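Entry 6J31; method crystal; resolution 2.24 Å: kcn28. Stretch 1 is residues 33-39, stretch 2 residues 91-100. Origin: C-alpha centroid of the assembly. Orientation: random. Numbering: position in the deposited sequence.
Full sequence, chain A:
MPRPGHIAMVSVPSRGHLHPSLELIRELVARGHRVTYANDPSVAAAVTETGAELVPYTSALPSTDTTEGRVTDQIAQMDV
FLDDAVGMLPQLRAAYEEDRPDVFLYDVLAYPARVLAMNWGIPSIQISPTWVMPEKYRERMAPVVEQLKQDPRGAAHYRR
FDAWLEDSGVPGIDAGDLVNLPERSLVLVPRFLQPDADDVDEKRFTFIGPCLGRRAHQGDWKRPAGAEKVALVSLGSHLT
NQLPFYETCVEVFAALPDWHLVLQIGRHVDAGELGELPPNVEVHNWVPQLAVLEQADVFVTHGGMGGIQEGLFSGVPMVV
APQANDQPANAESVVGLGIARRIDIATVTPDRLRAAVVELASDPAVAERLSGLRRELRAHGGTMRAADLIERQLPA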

ATOM      1  N   HIS A  33      -1.371  21.390 -14.758  1.00 40.22           N
ATOM      2  CA  HIS A  33       0.073  21.274 -14.630  1.00 38.58           C
ATOM      3  C   HIS A  33       0.634  20.269 -15.629  1.00 37.85           C
ATOM      4  O   HIS A  33      -0.041  19.331 -16.063  1.00 38.63           O
ATOM      5  N   ARG A  34       1.908  20.445 -15.956  1.00 37.23           N
ATOM      6  CA  ARG A  34       2.635  19.447 -16.728  1.00 35.68           C
ATOM      7  C   ARG A  34       3.226  18.444 -15.746  1.00 34.73           C
ATOM      8  O   ARG A  34       4.114  18.787 -14.957  1.00 35.50           O
ATOM      9  N   VAL A  35       2.733  17.212 -15.788  1.00 31.65           N
ATOM     10  CA  VAL A  35       3.153  16.159 -14.875  1.00 29.99           C
ATOM     11  C   VAL A  35       3.880  15.090 -15.677  1.00 31.51           C
ATOM     12  O   VAL A  35       3.333  14.548 -16.648  1.00 32.19           O
ATOM     13  N   THR A  36       5.120  14.809 -15.296  1.00 31.19           N
ATOM     14  CA  THR A  36       5.853  13.672 -15.828  1.00 30.83           C
ATOM     15  C   THR A  36       5.915  12.599 -14.751  1.00 33.16           C
ATOM     16  O   THR A  36       5.975  12.907 -13.557  1.00 32.86           O
ATOM     17  N   TYR A  37       5.857  11.340 -15.174  1.00 32.91           N
ATOM     18  CA  TYR A  37       5.797  10.209 -14.255  1.00 31.16           C
ATOM     19  C   TYR A  37       6.866   9.206 -14.668  1.00 31.16           C
ATOM     20  O   TYR A  37       6.737   8.544 -15.703  1.00 32.88           O
ATOM     21  N   ALA A  38       7.910   9.089 -13.853  1.00 28.89           N
ATOM     22  CA  ALA A  38       9.003   8.165 -14.112  1.00 28.05           C
ATOM     23  C   ALA A  38       8.703   6.829 -13.448  1.00 29.99           C
ATOM     24  O   ALA A  38       8.486   6.769 -12.233  1.00 30.76           O
ATOM     25  N   ASN A  39       8.682   5.765 -14.245  1.00 29.77           N
ATOM     26  CA  ASN A  39       8.463   4.429 -13.714  1.00 29.29           C
ATOM     27  C   ASN A  39       8.898   3.413 -14.761  1.00 31.15           C
ATOM     28  O   ASN A  39       9.161   3.756 -15.917  1.00 31.42           O
ATOM     29  N   GLN A  91      19.581   7.088 -14.393  1.00 29.85           N
ATOM     30  CA  GLN A  91      18.501   7.159 -15.371  1.00 30.41           C
ATOM     31  C   GLN A  91      17.629   8.383 -15.143  1.00 30.12           C
ATOM     32  O   GLN A  91      17.283   9.088 -16.097  1.00 31.89           O
ATOM     33  N   LEU A  92      17.290   8.667 -13.885  1.00 29.47           N
ATOM     34  CA  LEU A  92      16.529   9.872 -13.582  1.00 28.00           C
ATOM     35  C   LEU A  92      17.318  11.121 -13.946  1.00 28.70           C
ATOM     36  O   LEU A  92      16.753  12.090 -14.466  1.00 29.08           O
ATOM     37  N   ARG A  93      18.624  11.124 -13.664  1.00 30.94           N
ATOM     38  CA  ARG A  93      19.447  12.280 -14.002  1.00 32.25           C
ATOM     39  C   ARG A  93      19.451  12.525 -15.504  1.00 31.56           C
ATOM     40  O   ARG A  93      19.268  13.660 -15.957  1.00 31.84           O
ATOM     41  N   ALA A  94      19.614  11.461 -16.292  1.00 30.96           N
ATOM     42  CA  ALA A  94      19.653  11.604 -17.744  1.00 30.82           C
ATOM     43  C   ALA A  94      18.328  12.123 -18.290  1.00 30.35           C
ATOM     44  O   ALA A  94      18.308  12.971 -19.190  1.00 30.85           O
ATOM     45  N   ALA A  95      17.210  11.621 -17.764  1.00 28.39           N
ATOM     46  CA  ALA A  95      15.906  12.015 -18.289  1.00 30.00           C
ATOM     47  C   ALA A  95      15.591  13.481 -17.996  1.00 29.54           C
ATOM     48  O   ALA A  95      15.000  14.169 -18.835  1.00 28.83           O
ATOM     49  N   TYR A  96      15.962  13.977 -16.814  1.00 28.77           N
ATOM     50  CA  TYR A  96      15.530  15.297 -16.370  1.00 28.57           C
ATOM     51  C   TYR A  96      16.614  16.364 -16.437  1.00 30.59           C
ATOM     52  O   TYR A  96      16.340  17.515 -16.083  1.00 29.81           O
ATOM     53  N   GLU A  97      17.813  16.030 -16.927  1.00 35.40           N
ATOM     54  CA  GLU A  97      18.935  16.968 -16.891  1.00 39.58           C
ATOM     55  C   GLU A  97      18.598  18.278 -17.585  1.00 40.97           C
ATOM     56  O   GLU A  97      18.913  19.361 -17.077  1.00 39.33           O
ATOM     57  N   GLU A  98      17.962  18.196 -18.748  1.00 43.84           N
ATOM     58  CA  GLU A  98      17.635  19.350 -19.567  1.00 47.57           C
ATOM     59  C   GLU A  98      16.171  19.753 -19.431  1.00 43.86           C
ATOM     60  O   GLU A  98      15.716  20.649 -20.147  1.00 40.95           O
ATOM     61  N   ASP A  99      15.422  19.089 -18.555  1.00 43.96           N
ATOM     62  CA  ASP A  99      13.989  19.312 -18.384  1.00 42.93           C
ATOM     63  C   ASP A  99      13.637  19.250 -16.901  1.00 38.45           C
ATOM     64  O   ASP A  99      12.751  18.507 -16.477  1.00 36.45           O
ATOM     65  N   ARG A 100      14.342  20.034 -16.094  1.00 35.10           N
ATOM     66  CA  ARG A 100      14.238  19.885 -14.650  1.00 33.93           C
ATOM     67  C   ARG A 100      12.869  20.340 -14.146  1.00 32.93           C
ATOM     68  O   ARG A 100      12.368  21.388 -14.559  1.00 34.50           O
TER

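A strand packed against a helix commonly presents every second side chain to its neighbour, and the contact between residues 33-39 and 91-100 of kcn28 illustrates the rule. Strand 34-39 runs nearly antiparallel to helix 91-96, at 152°, with the axes 10.6 Å apart at their closest. Arg-34, Thr-36 and Ala-38 direct their CA-to-CB bonds toward the second stretch, whereas Tyr-37 and Asn-39 point away.

Along the second stretch, Gln-91 makes no contact with the strand, and the first to engage is Leu-92. Its CA-to-CB bond lies sideways, but the m,t rotamer brings the tip closer, so that CD2 of Leu-92 lies 3.7 Å from CB of Ala-38. The small alanine sits where the backbones come near, the CA atoms of Ala-38 and Leu-92 being 7.7 Å apart. Arg-93, Ala-94 and Ala-95 remain out of reach.

One helical turn after Leu-92, Tyr-96 spans a wider gap. It too starts sideways, yet with chi1 at -74° (m) its long ring extends to the strand. There its OH and OG1 of Thr-36 form a 2.8 Å hydrogen bond, with the threonine in the p rotamer. The ring receives Thr-36 OG1 and Ala-38 CB at its edge, the latter 4.4 Å from CE2 of Tyr-96. A buried polar link thus adjoins an apolar patch.

A type I turn from Tyr-96 to Asp-99 then carries the chain past Glu-97 and Glu-98, neither of which touches the strand. Asp-99 (chi1 t) points toward Arg-34, whose side chain is extended through three t angles. The resulting salt bridge is two-pronged: NH2 of Arg-34 lies 2.6 Å from OD2 of Asp-99, and NH1 of Arg-34 donates to OD1 of Asp-99 at 2.9 Å. Arg-100 points away, its NH2 pairing instead with OE2 of Glu-97 at 2.9 Å.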

ATOM      1  CB  HIS A  33       0.464  20.835 -13.220  1.00 38.30           C
ATOM      2  CG  HIS A  33       0.042  21.786 -12.149  1.00 36.75           C
ATOM      3  ND1 HIS A  33       0.546  23.064 -12.051  1.00 36.18           N
ATOM      4  CD2 HIS A  33      -0.822  21.640 -11.117  1.00 37.06           C
ATOM      5  CE1 HIS A  33       0.000  23.670 -11.013  1.00 37.36           C
ATOM      6  NE2 HIS A  33      -0.830  22.826 -10.425  1.00 38.03           N
ATOM      7  CB  ARG A  34       3.728  20.078 -17.583  1.00 33.57           C
ATOM      8  CG  ARG A  34       4.515  19.024 -18.337  1.00 34.34           C
ATOM      9  CD  ARG A  34       5.839  19.537 -18.857  1.00 35.55           C
ATOM     10  NE  ARG A  34       6.592  18.468 -19.502  1.00 33.82           N
ATOM     11  CZ  ARG A  34       7.913  18.452 -19.602  1.00 33.79           C
ATOM     12  NH1 ARG A  34       8.623  19.464 -19.121  1.00 34.66           N
ATOM     13  NH2 ARG A  34       8.523  17.438 -20.195  1.00 34.40           N
ATOM     14  CB  VAL A  35       1.963  15.560 -14.109  1.00 28.61           C
ATOM     15  CG1 VAL A  35       2.452  14.538 -13.093  1.00 27.36           C
ATOM     16  CG2 VAL A  35       1.176  16.658 -13.428  1.00 28.47           C
ATOM     17  CB  THR A  36       7.266  14.058 -16.284  1.00 30.17           C
ATOM     18  OG1 THR A  36       7.989  14.658 -15.203  1.00 28.15           O
ATOM     19  CG2 THR A  36       7.184  15.043 -17.452  1.00 24.86           C
ATOM     20  CB  TYR A  37       4.398   9.587 -14.262  1.00 29.47           C
ATOM     21  CG  TYR A  37       4.100   8.636 -13.126  1.00 29.13           C
ATOM     22  CD1 TYR A  37       5.118   7.981 -12.438  1.00 27.87           C
ATOM     23  CD2 TYR A  37       2.792   8.401 -12.729  1.00 29.43           C
ATOM     24  CE1 TYR A  37       4.837   7.115 -11.403  1.00 27.96           C
ATOM     25  CE2 TYR A  37       2.503   7.538 -11.693  1.00 28.95           C
ATOM     26  CZ  TYR A  37       3.528   6.900 -11.034  1.00 28.66           C
ATOM     27  OH  TYR A  37       3.239   6.040  -9.998  1.00 30.90           O
ATOM     28  CB  ALA A  38      10.328   8.732 -13.604  1.00 28.91           C
ATOM     29  CB  ASN A  39       7.003   4.227 -13.308  1.00 28.29           C
ATOM     30  CG  ASN A  39       6.859   3.281 -12.138  1.00 28.25           C
ATOM     31  OD1 ASN A  39       7.646   2.345 -11.979  1.00 28.45           O
ATOM     32  ND2 ASN A  39       5.872   3.539 -11.288  1.00 24.58           N
ATOM     33  CB  GLN A  91      17.669   5.886 -15.323  1.00 31.08           C
ATOM     34  CG  GLN A  91      18.461   4.654 -15.673  1.00 31.46           C
ATOM     35  CD  GLN A  91      17.606   3.422 -15.688  1.00 29.38           C
ATOM     36  OE1 GLN A  91      16.774   3.251 -16.572  1.00 29.63           O
ATOM     37  NE2 GLN A  91      17.819   2.539 -14.720  1.00 25.00           N
ATOM     38  CB  LEU A  92      16.156   9.892 -12.102  1.00 27.94           C
ATOM     39  CG  LEU A  92      15.156   8.847 -11.622  1.00 26.65           C
ATOM     40  CD1 LEU A  92      14.899   9.051 -10.147  1.00 26.66           C
ATOM     41  CD2 LEU A  92      13.862   8.932 -12.413  1.00 24.71           C
ATOM     42  CB  ARG A  93      20.877  12.080 -13.490  1.00 33.56           C
ATOM     43  CG  ARG A  93      21.790  13.299 -13.655  1.00 35.54           C
ATOM     44  CD  ARG A  93      23.204  13.028 -13.127  1.00 36.02           C
ATOM     45  NE  ARG A  93      23.189  12.430 -11.792  1.00 35.75           N
ATOM     46  CZ  ARG A  93      23.127  13.114 -10.652  1.00 35.60           C
ATOM     47  NH1 ARG A  93      23.076  14.442 -10.661  1.00 36.41           N
ATOM     48  NH2 ARG A  93      23.119  12.464  -9.495  1.00 36.21           N
ATOM     49  CB  ALA A  94      20.019  10.266 -18.386  1.00 30.30           C
ATOM     50  CB  ALA A  95      14.817  11.107 -17.720  1.00 31.02           C
ATOM     51  CB  TYR A  96      14.993  15.214 -14.936  1.00 28.41           C
ATOM     52  CG  TYR A  96      13.634  14.564 -14.827  1.00 27.51           C
ATOM     53  CD1 TYR A  96      12.484  15.250 -15.199  1.00 25.56           C
ATOM     54  CD2 TYR A  96      13.501  13.261 -14.366  1.00 27.24           C
ATOM     55  CE1 TYR A  96      11.239  14.661 -15.101  1.00 25.32           C
ATOM     56  CE2 TYR A  96      12.264  12.663 -14.268  1.00 25.97           C
ATOM     57  CZ  TYR A  96      11.134  13.366 -14.636  1.00 25.51           C
ATOM     58  OH  TYR A  96       9.896  12.771 -14.539  1.00 25.73           O
ATOM     59  CB  GLU A  97      20.160  16.336 -17.548  1.00 42.46           C
ATOM     60  CG  GLU A  97      21.344  17.274 -17.703  1.00 44.12           C
ATOM     61  CD  GLU A  97      21.983  17.636 -16.379  1.00 45.33           C
ATOM     62  OE1 GLU A  97      22.284  16.713 -15.592  1.00 44.90           O
ATOM     63  OE2 GLU A  97      22.198  18.841 -16.133  1.00 46.29           O
ATOM     64  CB  GLU A  98      17.938  19.018 -21.030  1.00 55.71           C
ATOM     65  CG  GLU A  98      19.354  18.491 -21.289  1.00 63.45           C
ATOM     66  CD  GLU A  98      20.341  19.544 -21.742  1.00 71.50           C
ATOM     67  OE1 GLU A  98      21.013  20.156 -20.884  1.00 75.60           O
ATOM     68  OE2 GLU A  98      20.454  19.739 -22.971  1.00 74.45           O
ATOM     69  CB  ASP A  99      13.197  18.278 -19.183  1.00 47.00           C
ATOM     70  CG  ASP A  99      11.803  18.750 -19.537  1.00 50.14           C
ATOM     71  OD1 ASP A  99      11.481  19.926 -19.276  1.00 53.24           O
ATOM     72  OD2 ASP A  99      11.024  17.937 -20.076  1.00 53.91           O
ATOM     73  CB  ARG A 100      15.349  20.667 -13.961  1.00 33.20           C
ATOM     74  CG  ARG A 100      16.727  20.210 -14.391  1.00 31.21           C
ATOM     75  CD  ARG A 100      17.812  20.924 -13.624  1.00 33.58           C
ATOM     76  NE  ARG A 100      19.137  20.445 -13.992  1.00 35.18           N
ATOM     77  CZ  ARG A 100      20.249  20.770 -13.346  1.00 37.77           C
ATOM     78  NH1 ARG A 100      20.190  21.567 -12.290  1.00 39.90           N
ATOM     79  NH2 ARG A 100      21.417  20.291 -13.749  1.00 38.34           N
TER